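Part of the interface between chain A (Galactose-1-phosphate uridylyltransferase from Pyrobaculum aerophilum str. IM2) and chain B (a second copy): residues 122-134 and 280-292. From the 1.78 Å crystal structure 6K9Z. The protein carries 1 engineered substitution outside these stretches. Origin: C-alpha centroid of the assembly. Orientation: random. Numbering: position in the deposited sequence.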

ATOM      1  N   PHE A 122      15.533   3.947 -11.770  1.00 14.44           N
ATOM      2  CA  PHE A 122      15.610   2.521 -12.132  1.00 14.72           C
ATOM      3  C   PHE A 122      14.999   1.764 -10.954  1.00 14.74           C
ATOM      4  O   PHE A 122      15.652   1.670  -9.896  1.00 15.20           O
ATOM      5  CB  PHE A 122      17.056   2.145 -12.446  1.00 15.25           C
ATOM      6  CG  PHE A 122      17.245   0.731 -12.948  1.00 15.24           C
ATOM      7  CD1 PHE A 122      17.327  -0.325 -12.048  1.00 14.68           C
ATOM      8  CD2 PHE A 122      17.462   0.491 -14.302  1.00 15.95           C
ATOM      9  CE1 PHE A 122      17.590  -1.614 -12.508  1.00 15.13           C
ATOM     10  CE2 PHE A 122      17.760  -0.788 -14.746  1.00 16.47           C
ATOM     11  CZ  PHE A 122      17.858  -1.843 -13.835  1.00 15.46           C
ATOM     12  N   LEU A 123      13.787   1.226 -11.129  1.00 14.76           N
ATOM     13  CA  LEU A 123      13.073   0.504 -10.060  1.00 14.28           C
ATOM     14  C   LEU A 123      13.122  -1.006 -10.371  1.00 14.91           C
ATOM     15  O   LEU A 123      12.426  -1.451 -11.318  1.00 15.25           O
ATOM     16  CB  LEU A 123      11.617   0.958  -9.954  1.00 14.68           C
ATOM     17  CG  LEU A 123      10.813   0.236  -8.859  1.00 14.61           C
ATOM     18  CD1 LEU A 123      11.303   0.640  -7.463  1.00 15.12           C
ATOM     19  CD2 LEU A 123       9.330   0.536  -8.986  1.00 15.42           C
ATOM     20  N   PHE A 124      13.863  -1.771  -9.571  1.00 15.15           N
ATOM     21  CA  PHE A 124      13.918  -3.256  -9.639  1.00 15.45           C
ATOM     22  C   PHE A 124      13.027  -3.826  -8.531  1.00 14.15           C
ATOM     23  O   PHE A 124      13.204  -3.415  -7.361  1.00 12.83           O
ATOM     24  CB  PHE A 124      15.377  -3.682  -9.466  1.00 16.95           C
ATOM     25  CG  PHE A 124      15.601  -5.159  -9.410  1.00 19.71           C
ATOM     26  CD1 PHE A 124      15.236  -5.957 -10.452  1.00 19.89           C
ATOM     27  CD2 PHE A 124      16.302  -5.740  -8.368  1.00 25.75           C
ATOM     28  CE1 PHE A 124      15.407  -7.318 -10.409  1.00 21.68           C
ATOM     29  CE2 PHE A 124      16.526  -7.116  -8.340  1.00 27.53           C
ATOM     30  CZ  PHE A 124      16.062  -7.909  -9.364  1.00 25.88           C
ATOM     31  N   PHE A 125      12.118  -4.737  -8.860  1.00 13.86           N
ATOM     32  CA  PHE A 125      11.229  -5.341  -7.848  1.00 13.95           C
ATOM     33  C   PHE A 125      10.897  -6.765  -8.247  1.00 14.36           C
ATOM     34  O   PHE A 125      11.109  -7.146  -9.391  1.00 14.31           O
ATOM     35  CB  PHE A 125       9.978  -4.505  -7.579  1.00 14.32           C
ATOM     36  CG  PHE A 125       9.034  -4.369  -8.728  1.00 14.80           C
ATOM     37  CD1 PHE A 125       9.266  -3.424  -9.712  1.00 15.54           C
ATOM     38  CD2 PHE A 125       7.933  -5.209  -8.839  1.00 15.12           C
ATOM     39  CE1 PHE A 125       8.368  -3.268 -10.756  1.00 15.67           C
ATOM     40  CE2 PHE A 125       7.060  -5.085  -9.899  1.00 16.13           C
ATOM     41  CZ  PHE A 125       7.272  -4.123 -10.869  1.00 16.19           C
ATOM     42  N   ARG A 126      10.417  -7.529  -7.256  1.00 14.85           N
ATOM     43  CA  ARG A 126      10.077  -8.924  -7.494  1.00 16.11           C
ATOM     44  C   ARG A 126       8.825  -9.206  -6.688  1.00 16.23           C
ATOM     45  O   ARG A 126       8.829  -8.950  -5.498  1.00 15.38           O
ATOM     46  CB  ARG A 126      11.245  -9.829  -7.130  1.00 17.01           C
ATOM     47  CG  ARG A 126      11.073 -11.289  -7.567  1.00 18.77           C
ATOM     48  CD  ARG A 126      12.297 -12.149  -7.153  1.00 18.83           C
ATOM     49  NE  ARG A 126      12.411 -13.332  -7.976  1.00 19.71           N
ATOM     50  CZ  ARG A 126      11.723 -14.476  -7.795  1.00 21.49           C
ATOM     51  NH1 ARG A 126      10.876 -14.608  -6.774  1.00 21.64           N
ATOM     52  NH2 ARG A 126      11.813 -15.458  -8.686  1.00 21.12           N
ATOM     53  N   ASN A 127       7.819  -9.783  -7.341  1.00 16.36           N
ATOM     54  CA  ASN A 127       6.622 -10.301  -6.639  1.00 17.44           C
ATOM     55  C   ASN A 127       6.682 -11.824  -6.687  1.00 17.66           C
ATOM     56  O   ASN A 127       6.947 -12.363  -7.764  1.00 17.14           O
ATOM     57  CB  ASN A 127       5.326  -9.812  -7.284  1.00 18.53           C
ATOM     58  CG  ASN A 127       5.226  -8.307  -7.228  1.00 19.17           C
ATOM     59  OD1 ASN A 127       5.438  -7.733  -6.157  1.00 19.12           O
ATOM     60  ND2 ASN A 127       4.864  -7.689  -8.354  1.00 19.39           N
ATOM     61  N   LYS A 128       6.383 -12.502  -5.557  1.00 18.33           N
ATOM     62  CA  LYS A 128       6.499 -13.976  -5.536  1.00 18.55           C
ATOM     63  C   LYS A 128       5.280 -14.541  -4.827  1.00 19.02           C
ATOM     64  O   LYS A 128       5.003 -14.125  -3.699  1.00 18.03           O
ATOM     65  CB  LYS A 128       7.797 -14.380  -4.820  1.00 19.51           C
ATOM     66  CG  LYS A 128       8.109 -15.860  -4.908  1.00 21.75           C
ATOM     67  CD  LYS A 128       7.450 -16.737  -3.852  1.00 24.05           C
ATOM     68  CE  LYS A 128       7.950 -18.167  -3.920  1.00 26.37           C
ATOM     69  NZ  LYS A 128       7.609 -18.914  -2.683  1.00 29.73           N
ATOM     70  N   GLY A 129       4.550 -15.414  -5.501  1.00 20.15           N
ATOM     71  CA  GLY A 129       3.451 -16.147  -4.871  1.00 22.30           C
ATOM     72  C   GLY A 129       2.126 -15.928  -5.584  1.00 23.99           C
ATOM     73  O   GLY A 129       1.715 -14.782  -5.825  1.00 23.83           O
ATOM     74  N   LYS A 130       1.425 -17.013  -5.862  1.00 26.55           N
ATOM     75  CA  LYS A 130       0.067 -16.920  -6.450  1.00 28.51           C
ATOM     76  C   LYS A 130      -0.828 -16.058  -5.521  1.00 28.85           C
ATOM     77  O   LYS A 130      -1.726 -15.328  -6.034  1.00 28.83           O
ATOM     78  CB  LYS A 130      -0.491 -18.332  -6.649  1.00 33.11           C
ATOM     79  CG  LYS A 130       0.232 -19.108  -7.741  1.00 36.17           C
ATOM     80  CD  LYS A 130      -0.190 -20.569  -7.916  1.00 40.86           C
ATOM     81  CE  LYS A 130       0.761 -21.339  -8.828  1.00 43.10           C
ATOM     82  NZ  LYS A 130       0.154 -22.610  -9.301  1.00 46.90           N
ATOM     83  N   GLU A 131      -0.612 -16.142  -4.207  1.00 28.17           N
ATOM     84  CA  GLU A 131      -1.514 -15.480  -3.217  1.00 29.93           C
ATOM     85  C   GLU A 131      -1.443 -13.951  -3.313  1.00 28.02           C
ATOM     86  O   GLU A 131      -2.392 -13.351  -2.792  1.00 28.64           O
ATOM     87  CB  GLU A 131      -1.217 -15.944  -1.789  1.00 31.57           C
ATOM     88  CG  GLU A 131      -1.760 -17.304  -1.508  1.00 34.12           C
ATOM     89  CD  GLU A 131      -1.282 -17.885  -0.195  1.00 35.52           C
ATOM     90  OE1 GLU A 131      -0.127 -18.230  -0.149  1.00 34.87           O
ATOM     91  OE2 GLU A 131      -2.098 -17.966   0.766  1.00 37.56           O
ATOM     92  N   ILE A 132      -0.420 -13.371  -3.965  1.00 25.55           N
ATOM     93  CA  ILE A 132      -0.248 -11.896  -4.177  1.00 25.05           C
ATOM     94  C   ILE A 132      -0.282 -11.549  -5.673  1.00 24.82           C
ATOM     95  O   ILE A 132       0.131 -10.458  -6.033  1.00 23.65           O
ATOM     96  CB  ILE A 132       0.967 -11.339  -3.423  1.00 24.48           C
ATOM     97  CG1 ILE A 132       2.285 -11.879  -3.980  1.00 24.13           C
ATOM     98  CG2 ILE A 132       0.763 -11.572  -1.914  1.00 24.67           C
ATOM     99  CD1 ILE A 132       3.447 -10.963  -3.760  1.00 24.01           C
ATOM    100  N   GLY A 133      -0.864 -12.434  -6.477  1.00 27.20           N
ATOM    101  CA  GLY A 133      -1.332 -12.127  -7.843  1.00 28.72           C
ATOM    102  C   GLY A 133      -0.355 -12.594  -8.904  1.00 28.49           C
ATOM    103  O   GLY A 133      -0.580 -12.288 -10.061  1.00 28.32           O
ATOM    104  N   VAL A 134       0.690 -13.343  -8.538  1.00 26.73           N
ATOM    105  CA  VAL A 134       1.650 -13.856  -9.551  1.00 26.88           C
ATOM    106  C   VAL A 134       1.127 -15.180 -10.112  1.00 29.76           C
ATOM    107  O   VAL A 134       1.386 -16.244  -9.480  1.00 32.70           O
ATOM    108  CB  VAL A 134       3.074 -14.014  -9.008  1.00 25.51           C
ATOM    109  CG1 VAL A 134       4.033 -14.308 -10.161  1.00 25.08           C
ATOM    110  CG2 VAL A 134       3.469 -12.769  -8.245  1.00 24.40           C
TER
ATOM    111  N   LYS B 280      -7.119  -7.505  -7.906  1.00 26.18           N
ATOM    112  CA  LYS B 280      -5.915  -6.633  -7.928  1.00 26.41           C
ATOM    113  C   LYS B 280      -5.211  -6.783  -6.568  1.00 25.59           C
ATOM    114  O   LYS B 280      -5.863  -6.593  -5.549  1.00 23.63           O
ATOM    115  CB  LYS B 280      -6.286  -5.180  -8.185  1.00 27.52           C
ATOM    116  CG  LYS B 280      -5.146  -4.170  -8.240  1.00 29.81           C
ATOM    117  CD  LYS B 280      -4.119  -4.482  -9.309  1.00 32.59           C
ATOM    118  CE  LYS B 280      -2.957  -3.501  -9.289  1.00 34.84           C
ATOM    119  NZ  LYS B 280      -3.154  -2.432 -10.312  1.00 35.61           N
ATOM    120  N   HIS B 281      -3.911  -7.075  -6.539  1.00 25.29           N
ATOM    121  CA  HIS B 281      -3.148  -7.185  -5.257  1.00 24.99           C
ATOM    122  C   HIS B 281      -2.246  -5.959  -5.144  1.00 24.12           C
ATOM    123  O   HIS B 281      -1.706  -5.575  -6.159  1.00 25.96           O
ATOM    124  CB  HIS B 281      -2.370  -8.482  -5.217  1.00 27.38           C
ATOM    125  CG  HIS B 281      -3.213  -9.719  -5.101  1.00 29.96           C
ATOM    126  ND1 HIS B 281      -3.712 -10.392  -6.206  1.00 32.64           N
ATOM    127  CD2 HIS B 281      -3.619 -10.402  -4.021  1.00 31.58           C
ATOM    128  CE1 HIS B 281      -4.344 -11.488  -5.815  1.00 34.37           C
ATOM    129  NE2 HIS B 281      -4.305 -11.519  -4.467  1.00 34.36           N
ATOM    130  N   ALA B 282      -2.084  -5.416  -3.939  1.00 21.56           N
ATOM    131  CA  ALA B 282      -1.085  -4.346  -3.752  1.00 19.34           C
ATOM    132  C   ALA B 282       0.231  -5.096  -3.521  1.00 18.87           C
ATOM    133  O   ALA B 282       0.296  -5.863  -2.547  1.00 18.87           O
ATOM    134  CB  ALA B 282      -1.454  -3.496  -2.564  1.00 19.28           C
ATOM    135  N   ALA B 283       1.214  -4.924  -4.407  1.00 18.37           N
ATOM    136  CA  ALA B 283       2.474  -5.693  -4.282  1.00 18.63           C
ATOM    137  C   ALA B 283       3.712  -4.788  -4.357  1.00 17.87           C
ATOM    138  O   ALA B 283       3.719  -3.740  -3.703  1.00 17.59           O
ATOM    139  CB  ALA B 283       2.506  -6.807  -5.297  1.00 19.99           C
ATOM    140  N   GLY B 284       4.712  -5.178  -5.153  1.00 18.48           N
ATOM    141  CA  GLY B 284       5.980  -4.423  -5.198  1.00 18.49           C
ATOM    142  C   GLY B 284       5.849  -2.983  -5.663  1.00 17.68           C
ATOM    143  O   GLY B 284       6.418  -2.113  -4.985  1.00 17.86           O
ATOM    144  N   ALA B 285       5.111  -2.714  -6.746  1.00 17.21           N
ATOM    145  CA  ALA B 285       4.977  -1.325  -7.186  1.00 17.15           C
ATOM    146  C   ALA B 285       4.224  -0.512  -6.135  1.00 16.36           C
ATOM    147  O   ALA B 285       4.677   0.589  -5.725  1.00 15.99           O
ATOM    148  CB  ALA B 285       4.310  -1.253  -8.545  1.00 17.88           C
ATOM    149  N   GLU B 286       3.098  -1.045  -5.611  1.00 15.81           N
ATOM    150  CA  GLU B 286       2.239  -0.245  -4.723  1.00 15.60           C
ATOM    151  C   GLU B 286       2.869  -0.156  -3.326  1.00 15.48           C
ATOM    152  O   GLU B 286       2.914   0.932  -2.798  1.00 15.52           O
ATOM    153  CB  GLU B 286       0.839  -0.889  -4.630  1.00 16.35           C
ATOM    154  CG  GLU B 286       0.176  -0.961  -6.024  1.00 16.71           C
ATOM    155  CD  GLU B 286       0.528  -2.160  -6.899  1.00 17.80           C
ATOM    156  OE1 GLU B 286       1.318  -3.051  -6.493  1.00 18.59           O
ATOM    157  OE2 GLU B 286      -0.033  -2.265  -8.030  1.00 18.46           O
ATOM    158  N   LEU B 287       3.186  -1.272  -2.731  1.00 15.99           N
ATOM    159  CA  LEU B 287       3.666  -1.342  -1.323  1.00 16.30           C
ATOM    160  C   LEU B 287       5.155  -0.946  -1.287  1.00 16.47           C
ATOM    161  O   LEU B 287       5.555  -0.234  -0.319  1.00 16.27           O
ATOM    162  CB  LEU B 287       3.502  -2.724  -0.742  1.00 16.84           C
ATOM    163  CG  LEU B 287       2.064  -3.260  -0.741  1.00 17.54           C
ATOM    164  CD1 LEU B 287       1.996  -4.585  -0.024  1.00 18.65           C
ATOM    165  CD2 LEU B 287       1.129  -2.230  -0.137  1.00 17.16           C
ATOM    166  N   GLY B 288       5.896  -1.380  -2.286  1.00 16.80           N
ATOM    167  CA  GLY B 288       7.361  -1.110  -2.394  1.00 17.48           C
ATOM    168  C   GLY B 288       7.665   0.308  -2.800  1.00 17.85           C
ATOM    169  O   GLY B 288       8.781   0.850  -2.415  1.00 19.35           O
ATOM    170  N   ALA B 289       6.862   0.930  -3.677  1.00 17.39           N
ATOM    171  CA  ALA B 289       7.288   2.164  -4.360  1.00 17.53           C
ATOM    172  C   ALA B 289       6.225   3.277  -4.294  1.00 17.20           C
ATOM    173  O   ALA B 289       6.482   4.393  -4.734  1.00 17.48           O
ATOM    174  CB  ALA B 289       7.682   1.823  -5.746  1.00 18.40           C
ATOM    175  N   SER B 290       5.027   2.966  -3.794  1.00 17.37           N
ATOM    176  CA  SER B 290       3.859   3.889  -3.886  1.00 17.13           C
ATOM    177  C   SER B 290       3.658   4.299  -5.332  1.00 16.96           C
ATOM    178  O   SER B 290       3.271   5.473  -5.589  1.00 17.48           O
ATOM    179  CB  SER B 290       3.898   5.106  -2.973  1.00 17.36           C
ATOM    180  OG  SER B 290       4.010   4.672  -1.642  1.00 18.78           O
ATOM    181  N   LEU B 291       3.799   3.342  -6.247  1.00 17.45           N
ATOM    182  CA  LEU B 291       3.483   3.471  -7.678  1.00 18.40           C
ATOM    183  C   LEU B 291       2.262   2.617  -8.018  1.00 18.79           C
ATOM    184  O   LEU B 291       2.224   1.462  -7.609  1.00 18.48           O
ATOM    185  CB  LEU B 291       4.583   2.899  -8.559  1.00 20.85           C
ATOM    186  CG  LEU B 291       5.689   3.805  -9.023  1.00 22.85           C
ATOM    187  CD1 LEU B 291       6.544   3.001  -9.996  1.00 23.81           C
ATOM    188  CD2 LEU B 291       5.226   5.102  -9.648  1.00 22.87           C
ATOM    189  N   PHE B 292       1.322   3.153  -8.808  1.00 19.56           N
ATOM    190  CA  PHE B 292       0.027   2.481  -9.095  1.00 19.13           C
ATOM    191  C   PHE B 292      -0.153   2.402 -10.600  1.00 20.21           C
ATOM    192  O   PHE B 292       0.386   3.257 -11.312  1.00 21.12           O
ATOM    193  CB  PHE B 292      -1.069   3.299  -8.400  1.00 18.46           C
ATOM    194  CG  PHE B 292      -0.795   3.472  -6.936  1.00 18.94           C
ATOM    195  CD1 PHE B 292      -1.190   2.490  -6.032  1.00 18.70           C
ATOM    196  CD2 PHE B 292      -0.177   4.619  -6.454  1.00 19.03           C
ATOM    197  CE1 PHE B 292      -0.971   2.639  -4.661  1.00 18.49           C
ATOM    198  CE2 PHE B 292       0.063   4.764  -5.085  1.00 18.83           C
ATOM    199  CZ  PHE B 292      -0.333   3.772  -4.197  1.00 18.43           C
TER
HETATM  200  O   HOH W   1       3.885  -4.802  -8.451  1.00 17.61           O

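Three residues cover the most surface in this contact, H281(B), L123(A) and I132(A), and each works by a different rule. H281(B) gives up the most surface. It points toward chain A and lies under the turn that follows the strand, with one face of its imidazole covered by the backbone N of G133(A) and the C of I132(A). The fit depends on the absence of a side chain: G133(A) CA sits 3.4 Å from H281(B) ND1, and a CB on that glycine would clash with the same nitrogen. The positive phi of G133(A) favours glycine as well. E131(A) O comes within 3.1 Å of H281(B) NE2, but the angle is too poor for a hydrogen bond.

The closest contact of I132(A) is made by its backbone: CB points sideways, and O approaches H281(B) CB at 3.3 Å.

At the far end, L123(A) supplies the apolar anchor. Its CD2 lies 3.9 Å from A289(B) CB and 3.9 Å from L291(B) CD1, so one methyl touches both A289(B) and L291(B), the residues before and after S290(B), whose positive phi leaves the helical course.

Between these ends sits the polar link. G284(B) N donates to N127(A) OD1 at 2.8 Å, while N127(A) ND2 and A285(B) N, at 3.1 and 3.0 Å, both donate to water 1 O. The amide oxygen accepts from G284(B) N, and the water accepts from both N127(A) ND2 and A285(B) N, so the two successive backbone NH groups are met by different acceptors. Glycine matters again: F125(A) CD2 is 4.2 Å from G284(B) CA, and a CB there would clash with that ring atom and crowd N127(A) OD1. Within chain B, A283(B) N donates to E286(B) OE1 at 2.8 Å, tying the approach segment to the helix.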